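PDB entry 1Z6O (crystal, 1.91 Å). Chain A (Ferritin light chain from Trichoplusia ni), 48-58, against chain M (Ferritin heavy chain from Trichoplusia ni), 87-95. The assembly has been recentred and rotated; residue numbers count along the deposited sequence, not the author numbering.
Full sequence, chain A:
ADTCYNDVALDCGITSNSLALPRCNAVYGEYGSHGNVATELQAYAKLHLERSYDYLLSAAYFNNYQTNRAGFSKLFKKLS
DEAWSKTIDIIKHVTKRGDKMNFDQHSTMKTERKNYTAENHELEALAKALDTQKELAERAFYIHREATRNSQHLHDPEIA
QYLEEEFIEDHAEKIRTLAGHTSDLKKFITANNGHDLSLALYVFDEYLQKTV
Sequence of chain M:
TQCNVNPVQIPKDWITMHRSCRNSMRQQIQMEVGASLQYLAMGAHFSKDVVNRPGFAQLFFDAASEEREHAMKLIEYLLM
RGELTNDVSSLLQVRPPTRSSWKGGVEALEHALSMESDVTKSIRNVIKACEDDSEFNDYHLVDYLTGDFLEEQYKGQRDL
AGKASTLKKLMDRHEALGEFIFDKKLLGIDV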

# COMPACT_ATOMS: atom_id res chain seq x y z
N HIS A 48 41.70 9.99 -30.41
CA HIS A 48 40.37 9.44 -30.12
C HIS A 48 39.34 10.02 -31.09
O HIS A 48 38.43 9.32 -31.52
CB HIS A 48 39.92 9.75 -28.68
CG HIS A 48 40.50 8.82 -27.66
ND1 HIS A 48 41.75 8.99 -27.10
CD2 HIS A 48 39.99 7.68 -27.11
CE1 HIS A 48 41.99 8.01 -26.25
NE2 HIS A 48 40.94 7.20 -26.23
N LEU A 49 39.47 11.30 -31.41
CA LEU A 49 38.52 11.95 -32.31
C LEU A 49 38.56 11.28 -33.69
O LEU A 49 37.53 10.94 -34.27
CB LEU A 49 38.86 13.44 -32.43
CG LEU A 49 38.03 14.27 -33.42
CD1 LEU A 49 36.54 14.17 -33.08
CD2 LEU A 49 38.51 15.73 -33.35
N GLU A 50 39.77 11.09 -34.21
CA GLU A 50 39.94 10.46 -35.51
C GLU A 50 39.42 9.03 -35.48
O GLU A 50 38.70 8.60 -36.39
CB GLU A 50 41.43 10.45 -35.92
CG GLU A 50 41.98 11.87 -36.07
CD GLU A 50 43.50 11.93 -36.19
OE1 GLU A 50 44.19 10.99 -35.73
OE2 GLU A 50 44.00 12.95 -36.73
N ARG A 51 39.77 8.28 -34.44
CA ARG A 51 39.29 6.90 -34.37
C ARG A 51 37.77 6.83 -34.20
O ARG A 51 37.16 5.89 -34.71
CB ARG A 51 39.97 6.13 -33.23
CG ARG A 51 41.44 5.84 -33.47
CD ARG A 51 41.68 5.08 -34.78
NE ARG A 51 43.10 4.78 -34.94
CZ ARG A 51 43.72 4.68 -36.11
NH1 ARG A 51 43.05 4.85 -37.24
NH2 ARG A 51 45.03 4.42 -36.15
N SER A 52 37.16 7.79 -33.50
CA SER A 52 35.71 7.72 -33.33
C SER A 52 35.04 7.72 -34.70
O SER A 52 34.10 6.96 -34.94
CB SER A 52 35.15 8.86 -32.46
OG SER A 52 35.19 10.12 -33.12
N TYR A 53 35.52 8.56 -35.61
CA TYR A 53 34.94 8.61 -36.95
C TYR A 53 35.34 7.40 -37.80
O TYR A 53 34.55 6.95 -38.63
CB TYR A 53 35.26 9.96 -37.63
CG TYR A 53 34.26 11.03 -37.19
CD1 TYR A 53 34.63 12.09 -36.36
CD2 TYR A 53 32.93 10.94 -37.59
CE1 TYR A 53 33.69 13.04 -35.94
CE2 TYR A 53 31.98 11.88 -37.18
CZ TYR A 53 32.37 12.92 -36.36
OH TYR A 53 31.42 13.85 -35.99
N ASP A 54 36.53 6.84 -37.60
CA ASP A 54 36.91 5.62 -38.35
C ASP A 54 35.94 4.49 -37.94
O ASP A 54 35.43 3.75 -38.78
CB ASP A 54 38.33 5.13 -37.99
CG ASP A 54 39.43 6.02 -38.55
OD1 ASP A 54 39.19 6.68 -39.58
OD2 ASP A 54 40.54 6.05 -37.97
N TYR A 55 35.71 4.34 -36.64
CA TYR A 55 34.81 3.30 -36.15
C TYR A 55 33.38 3.54 -36.64
O TYR A 55 32.64 2.59 -36.92
CB TYR A 55 34.83 3.27 -34.61
CG TYR A 55 36.16 2.84 -34.02
CD1 TYR A 55 36.60 3.36 -32.81
CD2 TYR A 55 36.97 1.89 -34.66
CE1 TYR A 55 37.80 2.95 -32.23
CE2 TYR A 55 38.19 1.47 -34.09
CZ TYR A 55 38.59 2.01 -32.87
OH TYR A 55 39.77 1.60 -32.27
N LEU A 56 32.99 4.80 -36.72
CA LEU A 56 31.65 5.12 -37.20
C LEU A 56 31.48 4.64 -38.65
O LEU A 56 30.43 4.10 -39.01
CB LEU A 56 31.40 6.63 -37.11
CG LEU A 56 30.00 7.06 -37.58
CD1 LEU A 56 28.96 6.43 -36.66
CD2 LEU A 56 29.87 8.58 -37.54
N LEU A 57 32.51 4.82 -39.47
CA LEU A 57 32.44 4.37 -40.86
C LEU A 57 32.39 2.84 -40.94
O LEU A 57 31.71 2.29 -41.80
CB LEU A 57 33.62 4.91 -41.68
CG LEU A 57 33.62 6.44 -41.84
CD1 LEU A 57 34.89 6.88 -42.56
CD2 LEU A 57 32.38 6.89 -42.61
N SER A 58 33.10 2.15 -40.05
CA SER A 58 33.03 0.68 -40.04
C SER A 58 31.62 0.26 -39.62
O SER A 58 31.06 -0.69 -40.18
CB SER A 58 34.04 0.08 -39.05
OG SER A 58 35.36 0.17 -39.56
N ASP M 87 32.82 2.73 -51.21
CA ASP M 87 33.03 4.19 -51.10
C ASP M 87 32.65 4.72 -49.73
O ASP M 87 32.11 5.83 -49.60
CB ASP M 87 32.20 4.92 -52.15
CG ASP M 87 32.56 4.52 -53.55
OD1 ASP M 87 31.64 4.32 -54.37
OD2 ASP M 87 33.77 4.41 -53.83
N VAL M 88 32.90 3.93 -48.70
CA VAL M 88 32.57 4.37 -47.35
C VAL M 88 33.77 5.10 -46.74
O VAL M 88 33.60 6.14 -46.10
CB VAL M 88 32.18 3.16 -46.46
CG1 VAL M 88 31.92 3.63 -45.04
CG2 VAL M 88 30.92 2.47 -47.03
N SER M 89 34.97 4.58 -46.94
CA SER M 89 36.18 5.18 -46.37
C SER M 89 36.37 6.64 -46.76
O SER M 89 36.82 7.45 -45.96
CB SER M 89 37.42 4.39 -46.78
OG SER M 89 37.37 3.06 -46.28
N SER M 90 36.00 6.97 -47.99
CA SER M 90 36.16 8.34 -48.50
C SER M 90 35.04 9.29 -48.09
O SER M 90 35.07 10.46 -48.46
CB SER M 90 36.22 8.30 -50.03
OG SER M 90 35.04 7.69 -50.53
N LEU M 91 34.05 8.81 -47.34
CA LEU M 91 32.94 9.68 -46.95
C LEU M 91 33.32 10.84 -46.06
O LEU M 91 32.75 11.92 -46.16
CB LEU M 91 31.88 8.88 -46.18
CG LEU M 91 30.56 8.44 -46.78
CD1 LEU M 91 29.72 7.86 -45.62
CD2 LEU M 91 29.85 9.62 -47.46
N LEU M 92 34.29 10.61 -45.18
CA LEU M 92 34.69 11.62 -44.20
C LEU M 92 36.16 11.80 -44.03
O LEU M 92 36.95 10.89 -44.24
CB LEU M 92 34.17 11.23 -42.81
CG LEU M 92 32.68 11.06 -42.65
CD1 LEU M 92 32.38 10.46 -41.29
CD2 LEU M 92 32.05 12.43 -42.82
N GLN M 93 36.52 12.99 -43.58
CA GLN M 93 37.90 13.33 -43.30
C GLN M 93 37.87 14.24 -42.07
O GLN M 93 37.14 15.23 -42.04
CB GLN M 93 38.52 14.06 -44.49
CG GLN M 93 40.01 14.36 -44.34
CD GLN M 93 40.85 13.12 -44.05
OE1 GLN M 93 40.87 12.17 -44.83
NE2 GLN M 93 41.55 13.13 -42.92
N VAL M 94 38.60 13.88 -41.03
CA VAL M 94 38.67 14.70 -39.82
C VAL M 94 39.87 15.62 -39.99
O VAL M 94 40.98 15.15 -40.24
CB VAL M 94 38.86 13.82 -38.56
CG1 VAL M 94 39.21 14.69 -37.36
CG2 VAL M 94 37.60 13.02 -38.29
N ARG M 95 39.66 16.92 -39.86
CA ARG M 95 40.74 17.90 -39.97
C ARG M 95 40.55 18.96 -38.89
O ARG M 95 39.43 19.19 -38.43
CB ARG M 95 40.70 18.59 -41.34
CG ARG M 95 40.89 17.65 -42.50
CD ARG M 95 40.38 18.27 -43.79
NE ARG M 95 40.19 17.25 -44.82
CZ ARG M 95 39.53 17.45 -45.96
NH1 ARG M 95 38.99 18.63 -46.21
NH2 ARG M 95 39.41 16.46 -46.83
O HOH W 1 42.90 15.49 -37.42
O HOH W 2 42.89 13.14 -39.59

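When a helix packs against an irregular segment, shape can carry the contact, and this contact between ferritin light and heavy chains is a compact example. No direct hydrogen bond joins the two stretches. Leu A49, Tyr A53 and Leu A57, spaced one helical turn apart, all point toward chain M, which lies along the helix so that Val M94 sits near Glu A50 and Val M88 near Leu A57.

Leu A57 is the principal bump. It enters a pocket made by Val M88, Ser M89, Leu M91 and Leu M92: Leu A57 CD2 lies 3.8 Å from Leu M92 CD1 and 4.1 Å from Leu M91 CB, and Leu A57 CD1 lies 4.0 Å from Ser M89 O. Within chain M, Leu M91 N donates to Val M88 O at 3.0 Å, across the same residues that line the pocket.

Val M94 is the reciprocal bump, set among Leu A49, Glu A50 and Tyr A53. Val M94 CG1 lies 4.1 Å from Leu A49 CG and 4.2 Å from Glu A50 CG, and Val M94 CG2 is 3.7 Å from Tyr A53 CD1. Tyr A53 CD2 lies 3.8 Å from Leu M92 CD1. Two waters bridge Glu A50 OE2 and Val M94 O, one of them weakly at the Val M94 end.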